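Side-chain contacts in mandelate racemase/muconate lactonizing enzyme (Polaromonas sp., PDB 2OG9), which probably catalyses proton abstraction from a carboxylate substrate, as mandelate racemase does among its enolase-superfamily relatives: residues P329-V334 against D352-V357; H321-A326 against P361-T366; C151-G156 against S171-R176; D128-R133 against A139-S144. All coordinates share one frame; numbering follows the deposited sequence.

From the N terminus, interaction 4 comes first and closes the short turn between helices 114-133 and 138-142. Strand 148-152 follows, and interaction 3 closes the loop from its end to the last turn of helix 163-175. Much later, interaction 2 ties helix 318-326 to the turn at 361-364, and interaction 1 is nested within the loop so closed; no two contacts cross. Interactions 1 and 3 share a sheet, since strand 148-152 runs between strands 333-335 and 354-356. Interactions 2 and 4 meet where the N-terminal and barrel parts of the fold join: Leu363 N lies 2.8 Å from Asp128 OD1, and His323 ND1 3.2 Å from Ala139 N. Interactions 3 and 4 do not touch.

Interaction 1 of 4, residues P329-V334 against D352-V357; sequences PREPWV and DGRMLV
Val334 and Met355, modelled as selenomethionine, face each other across a small mixed sheet of the enolase-superfamily barrel domain. Strand 148-152 runs between their strands, parallel to 333-335 and antiparallel to 354-356, so the two segments meet through side chains reaching over it. The tight part is apolar and buried. Val334 holds CG1 anti to its backbone N (chi1 172°), and this methyl lies 3.7 Å from Met355 SE. Met355 CE is the next closest, 3.9 Å from the same Val334 CG1, so a single branch of the valine meets both selenium and terminal methyl. The two side chains cross at about a right angle, and Ala325 and Met318 of helix 318-326 pack against Val334 and Met355 respectively.

The other end of the contact is looser, polar and partly exposed. Here Glu331 and Arg354 come together only through their charged ends, in a salt bridge whose hydrogen bond runs from Arg354 NH2 to Glu331 OE1 over 2.9 Å. The carboxylate and guanidinium planes are turned 41° apart. The second carboxylate oxygen, OE2, pairs with Arg146, while Arg354 NE is bonded to Ser148 OG, so each charged group has a further partner on or just before the central strand. With an alanine at Glu331, Arg354 and Arg146 would both lose this carboxylate, and the end of Arg354, though NE keeps Ser148, is likely to be held less firmly. The bond is nearly straight, 166° at the hydrogen, and Arg354 NH2 approaches OE1 on its syn side, with OE1 close to the guanidinium plane.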
loop_
_atom_site.group_PDB
_atom_site.type_symbol
_atom_site.label_atom_id
_atom_site.label_comp_id
_atom_site.label_asym_id
_atom_site.label_seq_id
_atom_site.Cartn_x
_atom_site.Cartn_y
_atom_site.Cartn_z
ATOM N N PRO A 329 4.620 19.597 -23.030
ATOM C CA PRO A 329 5.393 18.601 -23.784
ATOM C C PRO A 329 4.604 17.723 -24.754
ATOM O O PRO A 329 5.049 17.481 -25.875
ATOM C CB PRO A 329 6.062 17.774 -22.683
ATOM C CG PRO A 329 6.176 18.750 -21.537
ATOM C CD PRO A 329 4.843 19.441 -21.579
ATOM N N ARG A 330 3.442 17.236 -24.326
ATOM C CA ARG A 330 2.627 16.370 -25.178
ATOM C C ARG A 330 1.500 17.123 -25.879
ATOM O O ARG A 330 0.944 18.068 -25.328
ATOM C CB ARG A 330 2.048 15.217 -24.355
ATOM C CG ARG A 330 3.073 14.161 -23.959
ATOM C CD ARG A 330 2.419 13.045 -23.161
ATOM N NE ARG A 330 2.207 13.415 -21.768
ATOM C CZ ARG A 330 3.179 13.495 -20.863
ATOM N NH1 ARG A 330 4.430 13.229 -21.209
ATOM N NH2 ARG A 330 2.901 13.832 -19.611
ATOM N N GLU A 331 1.160 16.684 -27.090
ATOM C CA GLU A 331 0.116 17.326 -27.889
ATOM C C GLU A 331 -1.209 17.539 -27.165
ATOM O O GLU A 331 -1.946 16.590 -26.904
ATOM C CB GLU A 331 -0.141 16.521 -29.172
ATOM C CG GLU A 331 0.922 16.689 -30.250
ATOM C CD GLU A 331 0.948 18.095 -30.837
ATOM O OE1 GLU A 331 -0.123 18.581 -31.256
ATOM O OE2 GLU A 331 2.040 18.709 -30.888
ATOM N N PRO A 332 -1.531 18.800 -26.838
ATOM C CA PRO A 332 -2.783 19.111 -26.147
ATOM C C PRO A 332 -3.920 19.433 -27.121
ATOM O O PRO A 332 -3.738 19.414 -28.345
ATOM C CB PRO A 332 -2.406 20.320 -25.303
ATOM C CG PRO A 332 -1.492 21.069 -26.235
ATOM C CD PRO A 332 -0.628 19.970 -26.843
ATOM N N TRP A 333 -5.093 19.702 -26.559
ATOM C CA TRP A 333 -6.271 20.097 -27.326
ATOM C C TRP A 333 -6.799 21.359 -26.647
ATOM O O TRP A 333 -6.796 21.446 -25.420
ATOM C CB TRP A 333 -7.382 19.041 -27.270
ATOM C CG TRP A 333 -7.229 17.855 -28.182
ATOM C CD1 TRP A 333 -6.628 16.662 -27.889
ATOM C CD2 TRP A 333 -7.762 17.721 -29.506
ATOM N NE1 TRP A 333 -6.765 15.790 -28.946
ATOM C CE2 TRP A 333 -7.456 16.413 -29.951
ATOM C CE3 TRP A 333 -8.475 18.577 -30.359
ATOM C CZ2 TRP A 333 -7.839 15.940 -31.215
ATOM C CZ3 TRP A 333 -8.856 18.107 -31.617
ATOM C CH2 TRP A 333 -8.536 16.798 -32.030
ATOM N N VAL A 334 -7.237 22.335 -27.434
ATOM C CA VAL A 334 -7.804 23.566 -26.892
ATOM C C VAL A 334 -9.122 23.827 -27.606
ATOM O O VAL A 334 -9.216 23.643 -28.827
ATOM C CB VAL A 334 -6.862 24.781 -27.113
ATOM C CG1 VAL A 334 -7.577 26.062 -26.712
ATOM C CG2 VAL A 334 -5.592 24.618 -26.288
ATOM N N ASP A 352 -6.399 24.233 -40.824
ATOM C CA ASP A 352 -6.043 22.828 -40.903
ATOM C C ASP A 352 -6.193 22.070 -39.586
ATOM O O ASP A 352 -5.358 21.232 -39.249
ATOM C CB ASP A 352 -4.617 22.690 -41.436
ATOM C CG ASP A 352 -4.469 23.260 -42.834
ATOM O OD1 ASP A 352 -5.351 22.979 -43.672
ATOM O OD2 ASP A 352 -3.481 23.981 -43.093
ATOM N N GLY A 353 -7.261 22.371 -38.852
ATOM C CA GLY A 353 -7.529 21.688 -37.593
ATOM C C GLY A 353 -6.769 22.148 -36.360
ATOM O O GLY A 353 -6.867 21.518 -35.299
ATOM N N ARG A 354 -6.027 23.243 -36.474
ATOM C CA ARG A 354 -5.254 23.749 -35.341
ATOM C C ARG A 354 -5.379 25.268 -35.207
ATOM O O ARG A 354 -5.589 25.970 -36.197
ATOM C CB ARG A 354 -3.770 23.387 -35.515
ATOM C CG ARG A 354 -3.495 21.917 -35.839
ATOM C CD ARG A 354 -2.019 21.666 -36.150
ATOM N NE ARG A 354 -1.156 21.715 -34.966
ATOM C CZ ARG A 354 -0.943 20.688 -34.145
ATOM N NH1 ARG A 354 -1.530 19.521 -34.373
ATOM N NH2 ARG A 354 -0.130 20.823 -33.098
HETATM N N MSE A 355 -5.266 25.783 -33.985
HETATM C CA MSE A 355 -5.321 27.228 -33.810
HETATM C C MSE A 355 -3.883 27.694 -33.677
HETATM O O MSE A 355 -3.078 27.055 -32.997
HETATM C CB MSE A 355 -6.145 27.630 -32.577
HETATM C CG MSE A 355 -5.697 27.073 -31.244
HETATM SE SE MSE A 355 -6.645 27.982 -29.781
HETATM C CE MSE A 355 -8.472 27.434 -30.199
ATOM N N LEU A 356 -3.556 28.794 -34.346
ATOM C CA LEU A 356 -2.202 29.321 -34.318
ATOM C C LEU A 356 -1.905 30.018 -33.001
ATOM O O LEU A 356 -2.741 30.740 -32.461
ATOM C CB LEU A 356 -1.982 30.319 -35.466
ATOM C CG LEU A 356 -2.225 29.840 -36.902
ATOM C CD1 LEU A 356 -1.885 30.967 -37.881
ATOM C CD2 LEU A 356 -1.378 28.616 -37.194
ATOM N N VAL A 357 -0.708 29.790 -32.484
ATOM C CA VAL A 357 -0.305 30.437 -31.251
ATOM C C VAL A 357 0.074 31.856 -31.654
ATOM O O VAL A 357 0.882 32.041 -32.554
ATOM C CB VAL A 357 0.918 29.738 -30.639
ATOM C CG1 VAL A 357 1.388 30.499 -29.413
ATOM C CG2 VAL A 357 0.558 28.302 -30.271
#

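Interaction 2 of 4, residues H321-A326 against P361-T366; sequences HVHLAA and PGLGLT
His323, on helix 318-326, has its CA 7.6 Å from the CA of Leu363, which sits in a type II' beta turn running from Pro361 to Gly364. Gly362 takes the second position of that turn with positive phi, a conformation that favours glycine. The imidazole of His323 extends from the helix to the turn: CG stands anti to the carbonyl carbon (chi1 -71°), which carries NE2 to the backbone of the opposing segment. His323 NE2 donates to Leu363 O over 3.3 Å, a long and clearly bent bond (138° at the hydrogen). The donor comes from above the carbonyl plane, and the oxygen is tilted from the ring plane. Gly362 O is also nearby, 3.8 Å from His323 CE1.

The helix belongs to the barrel domain, where it follows strand 311-312, and the turn lies beyond strand 354-356. Beside both lies the start of helix 138-142: Ala139 N bonds to His323 ND1, so both ring nitrogens are engaged, which should limit rotation of the ring. Leu138 packs on both His323 and Leu363. On the turn, Leu363 N is bonded to Asp128 OD1 of helix 114-133, and Leu363 CD2 lies 4.2 Å from His323 CD2.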
loop_
_atom_site.group_PDB
_atom_site.type_symbol
_atom_site.label_atom_id
_atom_site.label_comp_id
_atom_site.label_asym_id
_atom_site.label_seq_id
_atom_site.Cartn_x
_atom_site.Cartn_y
_atom_site.Cartn_z
ATOM N N HIS A 321 -5.150 30.109 -22.824
ATOM C CA HIS A 321 -4.724 28.715 -22.898
ATOM C C HIS A 321 -3.955 28.288 -24.139
ATOM O O HIS A 321 -3.206 27.314 -24.091
ATOM C CB HIS A 321 -5.922 27.796 -22.671
ATOM C CG HIS A 321 -6.489 27.900 -21.291
ATOM N ND1 HIS A 321 -5.707 27.799 -20.159
ATOM C CD2 HIS A 321 -7.753 28.102 -20.856
ATOM C CE1 HIS A 321 -6.466 27.933 -19.087
ATOM N NE2 HIS A 321 -7.713 28.118 -19.482
ATOM N N VAL A 322 -4.121 28.998 -25.250
ATOM C CA VAL A 322 -3.376 28.628 -26.446
ATOM C C VAL A 322 -1.879 28.766 -26.151
ATOM O O VAL A 322 -1.059 27.977 -26.637
ATOM C CB VAL A 322 -3.762 29.511 -27.671
ATOM C CG1 VAL A 322 -3.467 30.979 -27.403
ATOM C CG2 VAL A 322 -3.004 29.035 -28.891
ATOM N N HIS A 323 -1.519 29.760 -25.343
ATOM C CA HIS A 323 -0.118 29.965 -24.978
ATOM C C HIS A 323 0.358 28.884 -24.015
ATOM O O HIS A 323 1.455 28.337 -24.166
ATOM C CB HIS A 323 0.063 31.331 -24.318
ATOM C CG HIS A 323 -0.082 32.480 -25.264
ATOM N ND1 HIS A 323 0.897 32.821 -26.174
ATOM C CD2 HIS A 323 -1.099 33.349 -25.465
ATOM C CE1 HIS A 323 0.488 33.850 -26.893
ATOM N NE2 HIS A 323 -0.721 34.190 -26.484
ATOM N N LEU A 324 -0.464 28.591 -23.011
ATOM C CA LEU A 324 -0.114 27.585 -22.019
ATOM C C LEU A 324 -0.045 26.192 -22.650
ATOM O O LEU A 324 0.863 25.417 -22.352
ATOM C CB LEU A 324 -1.126 27.623 -20.866
ATOM C CG LEU A 324 -1.135 28.961 -20.109
ATOM C CD1 LEU A 324 -2.268 29.007 -19.092
ATOM C CD2 LEU A 324 0.207 29.155 -19.413
ATOM N N ALA A 325 -0.991 25.886 -23.534
ATOM C CA ALA A 325 -1.004 24.592 -24.210
ATOM C C ALA A 325 0.231 24.422 -25.092
ATOM O O ALA A 325 0.768 23.321 -25.222
ATOM C CB ALA A 325 -2.270 24.452 -25.054
ATOM N N ALA A 326 0.685 25.511 -25.702
ATOM C CA ALA A 326 1.855 25.447 -26.568
ATOM C C ALA A 326 3.094 25.029 -25.778
ATOM O O ALA A 326 4.021 24.435 -26.326
ATOM C CB ALA A 326 2.093 26.806 -27.225
ATOM N N PRO A 361 3.804 40.118 -28.525
ATOM C CA PRO A 361 4.292 40.112 -27.137
ATOM C C PRO A 361 3.227 39.839 -26.072
ATOM O O PRO A 361 2.096 40.323 -26.173
ATOM C CB PRO A 361 4.906 41.500 -26.981
ATOM C CG PRO A 361 5.416 41.793 -28.370
ATOM C CD PRO A 361 4.274 41.321 -29.241
ATOM N N GLY A 362 3.606 39.068 -25.049
ATOM C CA GLY A 362 2.695 38.735 -23.964
ATOM C C GLY A 362 1.494 37.912 -24.386
ATOM O O GLY A 362 1.601 37.038 -25.249
ATOM N N LEU A 363 0.346 38.178 -23.767
ATOM C CA LEU A 363 -0.881 37.475 -24.110
ATOM C C LEU A 363 -1.358 37.887 -25.491
ATOM O O LEU A 363 -2.080 37.144 -26.152
ATOM C CB LEU A 363 -1.989 37.791 -23.104
ATOM C CG LEU A 363 -1.977 37.066 -21.763
ATOM C CD1 LEU A 363 -3.223 37.458 -20.973
ATOM C CD2 LEU A 363 -1.954 35.565 -22.001
ATOM N N GLY A 364 -0.962 39.082 -25.917
ATOM C CA GLY A 364 -1.370 39.582 -27.217
ATOM C C GLY A 364 -2.801 40.089 -27.200
ATOM O O GLY A 364 -3.524 39.979 -28.197
ATOM N N LEU A 365 -3.212 40.651 -26.069
ATOM C CA LEU A 365 -4.569 41.162 -25.917
ATOM C C LEU A 365 -4.628 42.604 -25.422
ATOM O O LEU A 365 -3.823 43.020 -24.584
ATOM C CB LEU A 365 -5.354 40.288 -24.926
ATOM C CG LEU A 365 -5.513 38.790 -25.203
ATOM C CD1 LEU A 365 -6.111 38.127 -23.965
ATOM C CD2 LEU A 365 -6.402 38.556 -26.425
ATOM N N THR A 366 -5.592 43.352 -25.951
ATOM C CA THR A 366 -5.840 44.734 -25.545
ATOM C C THR A 366 -7.356 44.859 -25.461
ATOM O O THR A 366 -8.076 44.238 -26.245
ATOM C CB THR A 366 -5.285 45.768 -26.559
ATOM O OG1 THR A 366 -5.801 45.491 -27.866
ATOM C CG2 THR A 366 -3.761 45.732 -26.581
#

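Interaction 3 of 4, residues C151-G156 against S171-R176; sequences CYNTSG and SASIER
Ser173 OG is gripped by three groups: Asn153 ND2 and Ser155 OG across the contact, and Asn169 O one turn back in its own helix. The setting is a beta-alpha-beta unit of the barrel: strand 148-152 leads into the segment carrying Asn153 and Ser155, helix 163-175 follows, and the chain returns as strand 181-184, to whose start Asn153 is joined by backbone hydrogen bonds. Asn153 reaches the helix with CG placed between its backbone N and carbonyl carbon (chi1 82°). From there ND2 donates to Ser173 OG over 2.8 Å in an almost linear bond, 174° at the hydrogen, with Ser173 OG lying in the amide plane.

Ser155 comes to the same oxygen from a backbone of positive phi. Its OG is 2.6 Å from Ser173 OG, a short hydroxyl-to-hydroxyl hydrogen bond in which either could be the donor. Ile178 packs on both Asn153 and Ser173, and Ile181 on Asn153 and Ser155, so this polar cluster adjoins apolar side chains. A leucine in place of Asn153 would probably leave Ser173 OG without its amide donor and press an apolar branch against the two hydroxyls. The amide also lies close along the serine side chain, where Asn153 ND2 comes to 3.3 Å from Ser173 CB.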
loop_
_atom_site.group_PDB
_atom_site.type_symbol
_atom_site.label_atom_id
_atom_site.label_comp_id
_atom_site.label_asym_id
_atom_site.label_seq_id
_atom_site.Cartn_x
_atom_site.Cartn_y
_atom_site.Cartn_z
ATOM N N CYS A 151 -7.349 21.996 -32.183
ATOM C CA CYS A 151 -8.525 22.649 -31.632
ATOM C C CYS A 151 -9.801 21.914 -32.016
ATOM O O CYS A 151 -9.822 21.120 -32.962
ATOM C CB CYS A 151 -8.614 24.107 -32.111
ATOM S SG CYS A 151 -8.902 24.315 -33.896
ATOM N N TYR A 152 -10.865 22.198 -31.271
ATOM C CA TYR A 152 -12.165 21.589 -31.496
ATOM C C TYR A 152 -13.213 22.589 -31.043
ATOM O O TYR A 152 -12.892 23.554 -30.345
ATOM C CB TYR A 152 -12.290 20.309 -30.669
ATOM C CG TYR A 152 -12.245 20.537 -29.167
ATOM C CD1 TYR A 152 -13.416 20.641 -28.420
ATOM C CD2 TYR A 152 -11.027 20.657 -28.498
ATOM C CE1 TYR A 152 -13.380 20.858 -27.040
ATOM C CE2 TYR A 152 -10.979 20.875 -27.115
ATOM C CZ TYR A 152 -12.158 20.974 -26.398
ATOM O OH TYR A 152 -12.117 21.202 -25.038
ATOM N N ASN A 153 -14.459 22.368 -31.446
ATOM C CA ASN A 153 -15.543 23.249 -31.045
ATOM C C ASN A 153 -16.857 22.475 -30.964
ATOM O O ASN A 153 -16.923 21.307 -31.355
ATOM C CB ASN A 153 -15.647 24.444 -32.013
ATOM C CG ASN A 153 -16.421 24.132 -33.289
ATOM O OD1 ASN A 153 -16.603 22.975 -33.670
ATOM N ND2 ASN A 153 -16.869 25.186 -33.969
ATOM N N THR A 154 -17.894 23.121 -30.440
ATOM C CA THR A 154 -19.211 22.499 -30.304
ATOM C C THR A 154 -20.084 22.912 -31.481
ATOM O O THR A 154 -21.175 22.373 -31.681
ATOM C CB THR A 154 -19.915 22.960 -29.017
ATOM O OG1 THR A 154 -20.251 24.350 -29.133
ATOM C CG2 THR A 154 -19.004 22.769 -27.810
ATOM N N SER A 155 -19.593 23.879 -32.252
ATOM C CA SER A 155 -20.324 24.398 -33.403
ATOM C C SER A 155 -21.674 24.943 -32.943
ATOM O O SER A 155 -22.691 24.777 -33.623
ATOM C CB SER A 155 -20.527 23.302 -34.449
ATOM O OG SER A 155 -19.294 22.914 -35.026
ATOM N N GLY A 156 -21.667 25.584 -31.776
ATOM C CA GLY A 156 -22.881 26.158 -31.222
ATOM C C GLY A 156 -23.956 25.130 -30.926
ATOM O O GLY A 156 -25.149 25.439 -30.962
ATOM N N SER A 171 -20.327 20.470 -39.699
ATOM C CA SER A 171 -19.692 20.355 -41.004
ATOM C C SER A 171 -19.126 21.710 -41.429
ATOM O O SER A 171 -18.099 21.781 -42.105
ATOM C CB SER A 171 -20.701 19.842 -42.040
ATOM O OG SER A 171 -21.898 20.603 -42.011
ATOM N N ALA A 172 -19.795 22.783 -41.017
ATOM C CA ALA A 172 -19.351 24.137 -41.341
ATOM C C ALA A 172 -18.070 24.457 -40.577
ATOM O O ALA A 172 -17.129 25.029 -41.131
ATOM C CB ALA A 172 -20.437 25.146 -40.981
ATOM N N SER A 173 -18.040 24.090 -39.299
ATOM C CA SER A 173 -16.869 24.335 -38.469
ATOM C C SER A 173 -15.667 23.589 -39.025
ATOM O O SER A 173 -14.539 24.070 -38.958
ATOM C CB SER A 173 -17.136 23.894 -37.029
ATOM O OG SER A 173 -18.134 24.705 -36.433
ATOM N N ILE A 174 -15.912 22.412 -39.583
ATOM C CA ILE A 174 -14.834 21.618 -40.145
ATOM C C ILE A 174 -14.270 22.284 -41.399
ATOM O O ILE A 174 -13.056 22.297 -41.609
ATOM C CB ILE A 174 -15.317 20.196 -40.493
ATOM C CG1 ILE A 174 -15.781 19.482 -39.220
ATOM C CG2 ILE A 174 -14.203 19.410 -41.155
ATOM C CD1 ILE A 174 -14.700 19.351 -38.160
ATOM N N GLU A 175 -15.151 22.848 -42.224
ATOM C CA GLU A 175 -14.711 23.502 -43.451
ATOM C C GLU A 175 -13.951 24.792 -43.155
ATOM O O GLU A 175 -13.168 25.261 -43.983
ATOM C CB GLU A 175 -15.905 23.788 -44.377
ATOM C CG GLU A 175 -16.852 24.884 -43.908
ATOM C CD GLU A 175 -18.084 25.004 -44.797
ATOM O OE1 GLU A 175 -18.846 24.017 -44.891
ATOM O OE2 GLU A 175 -18.293 26.083 -45.398
ATOM N N ARG A 176 -14.172 25.362 -41.974
ATOM C CA ARG A 176 -13.482 26.589 -41.598
ATOM C C ARG A 176 -12.141 26.283 -40.925
ATOM O O ARG A 176 -11.388 27.193 -40.584
ATOM C CB ARG A 176 -14.357 27.439 -40.668
ATOM C CG ARG A 176 -14.644 26.792 -39.334
ATOM C CD ARG A 176 -15.580 27.625 -38.465
ATOM N NE ARG A 176 -14.990 28.894 -38.049
ATOM C CZ ARG A 176 -15.463 29.640 -37.057
ATOM N NH1 ARG A 176 -16.531 29.242 -36.376
ATOM N NH2 ARG A 176 -14.871 30.787 -36.746
#

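Interaction 4 of 4, residues D128-R133 against A139-S144; sequences DLKAKR and AKLLGS
Leu141 lays one methyl on helix 114-133, where the small side chain of Ala131 lets it come close to the backbone. With CG anti to the backbone N (chi1 172°), Leu141 CD2 comes to 3.5 Å from Ala131 CA and to 3.7 Å from Ala131 CB, touching backbone and side chain alike. Lys130 adds the aliphatic base of its chain: its CG lies 4.0 Å from Leu141 CD2, and the two side chains cross at about a right angle. The partners are consecutive helices, 114-133 and 138-142, of the enolase-superfamily N-terminal domain, joined by a short turn, and Trp127 of the longer helix also packs on Leu141.

Further out, Lys130 bends at chi3 and carries NZ off to Ser93 O of its own chain and to the backbone oxygens of Lys140 and Leu141 of the second subunit, whose own Leu141 packs against this one.

The chemistry is thus divided within a single lysine. Its methylenes serve the apolar contact, while its ammonium sits among carbonyl oxygens near the C-terminal end of the partner subunit's helix 138-142, a setting likely to favour the positive charge.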
loop_
_atom_site.group_PDB
_atom_site.type_symbol
_atom_site.label_atom_id
_atom_site.label_comp_id
_atom_site.label_asym_id
_atom_site.label_seq_id
_atom_site.Cartn_x
_atom_site.Cartn_y
_atom_site.Cartn_z
ATOM N N ASP A 128 1.966 38.600 -18.395
ATOM C CA ASP A 128 1.830 39.339 -19.652
ATOM C C ASP A 128 2.924 40.404 -19.702
ATOM O O ASP A 128 3.616 40.566 -20.708
ATOM C CB ASP A 128 0.441 39.994 -19.708
ATOM C CG ASP A 128 0.232 40.847 -20.957
ATOM O OD1 ASP A 128 0.522 40.366 -22.069
ATOM O OD2 ASP A 128 -0.240 41.997 -20.824
ATOM N N LEU A 129 3.092 41.104 -18.588
ATOM C CA LEU A 129 4.093 42.153 -18.473
ATOM C C LEU A 129 5.512 41.602 -18.607
ATOM O O LEU A 129 6.341 42.185 -19.301
ATOM C CB LEU A 129 3.914 42.884 -17.132
ATOM C CG LEU A 129 4.777 44.104 -16.785
ATOM C CD1 LEU A 129 4.105 44.893 -15.662
ATOM C CD2 LEU A 129 6.171 43.667 -16.370
ATOM N N LYS A 130 5.800 40.475 -17.961
ATOM C CA LYS A 130 7.143 39.906 -18.055
ATOM C C LYS A 130 7.445 39.461 -19.480
ATOM O O LYS A 130 8.553 39.662 -19.974
ATOM C CB LYS A 130 7.316 38.715 -17.101
ATOM C CG LYS A 130 8.700 38.069 -17.189
ATOM C CD LYS A 130 8.915 36.995 -16.121
ATOM C CE LYS A 130 9.011 37.610 -14.724
ATOM N NZ LYS A 130 9.447 36.597 -13.714
ATOM N N ALA A 131 6.467 38.850 -20.138
ATOM C CA ALA A 131 6.658 38.397 -21.517
ATOM C C ALA A 131 6.971 39.598 -22.417
ATOM O O ALA A 131 7.929 39.577 -23.196
ATOM C CB ALA A 131 5.403 37.685 -22.008
ATOM N N LYS A 132 6.156 40.641 -22.301
ATOM C CA LYS A 132 6.342 41.865 -23.086
ATOM C C LYS A 132 7.723 42.468 -22.838
ATOM O O LYS A 132 8.355 43.009 -23.753
ATOM C CB LYS A 132 5.254 42.890 -22.738
ATOM C CG LYS A 132 3.863 42.532 -23.273
ATOM C CD LYS A 132 2.771 43.462 -22.732
ATOM C CE LYS A 132 1.413 43.124 -23.342
ATOM N NZ LYS A 132 0.293 43.941 -22.782
ATOM N N ARG A 133 8.189 42.370 -21.598
ATOM C CA ARG A 133 9.490 42.897 -21.225
ATOM C C ARG A 133 10.576 42.237 -22.067
ATOM O O ARG A 133 11.568 42.870 -22.424
ATOM C CB ARG A 133 9.749 42.652 -19.728
ATOM C CG ARG A 133 11.041 43.256 -19.201
ATOM C CD ARG A 133 11.395 42.708 -17.820
ATOM N NE ARG A 133 10.468 43.142 -16.776
ATOM C CZ ARG A 133 10.443 44.365 -16.258
ATOM N NH1 ARG A 133 11.299 45.284 -16.687
ATOM N NH2 ARG A 133 9.568 44.671 -15.309
ATOM N N ALA A 139 3.814 32.301 -24.881
ATOM C CA ALA A 139 4.251 30.953 -25.234
ATOM C C ALA A 139 5.769 30.848 -25.360
ATOM O O ALA A 139 6.367 29.871 -24.918
ATOM C CB ALA A 139 3.588 30.505 -26.540
ATOM N N LYS A 140 6.394 31.854 -25.971
ATOM C CA LYS A 140 7.836 31.834 -26.145
ATOM C C LYS A 140 8.570 32.146 -24.844
ATOM O O LYS A 140 9.687 31.675 -24.636
ATOM C CB LYS A 140 8.254 32.812 -27.250
ATOM C CG LYS A 140 7.830 32.361 -28.656
ATOM C CD LYS A 140 8.576 31.094 -29.097
ATOM C CE LYS A 140 8.065 30.589 -30.454
ATOM N NZ LYS A 140 8.886 29.462 -31.008
ATOM N N LEU A 141 7.957 32.935 -23.967
ATOM C CA LEU A 141 8.601 33.243 -22.695
ATOM C C LEU A 141 8.700 31.946 -21.895
ATOM O O LEU A 141 9.736 31.628 -21.312
ATOM C CB LEU A 141 7.790 34.268 -21.902
ATOM C CG LEU A 141 8.273 34.522 -20.469
ATOM C CD1 LEU A 141 9.643 35.176 -20.486
ATOM C CD2 LEU A 141 7.267 35.414 -19.748
ATOM N N LEU A 142 7.614 31.190 -21.885
ATOM C CA LEU A 142 7.577 29.920 -21.166
ATOM C C LEU A 142 8.400 28.872 -21.896
ATOM O O LEU A 142 8.977 27.982 -21.272
ATOM C CB LEU A 142 6.137 29.425 -21.056
ATOM C CG LEU A 142 5.149 30.274 -20.258
ATOM C CD1 LEU A 142 3.768 29.643 -20.359
ATOM C CD2 LEU A 142 5.605 30.361 -18.806
ATOM N N GLY A 143 8.456 28.997 -23.221
ATOM C CA GLY A 143 9.171 28.043 -24.048
ATOM C C GLY A 143 8.101 27.149 -24.653
ATOM O O GLY A 143 7.350 26.515 -23.917
ATOM N N SER A 144 8.009 27.090 -25.977
ATOM C CA SER A 144 6.971 26.267 -26.589
ATOM C C SER A 144 7.476 24.997 -27.258
ATOM O O SER A 144 8.666 24.843 -27.516
ATOM C CB SER A 144 6.175 27.093 -27.606
ATOM O OG SER A 144 6.977 27.425 -28.720
#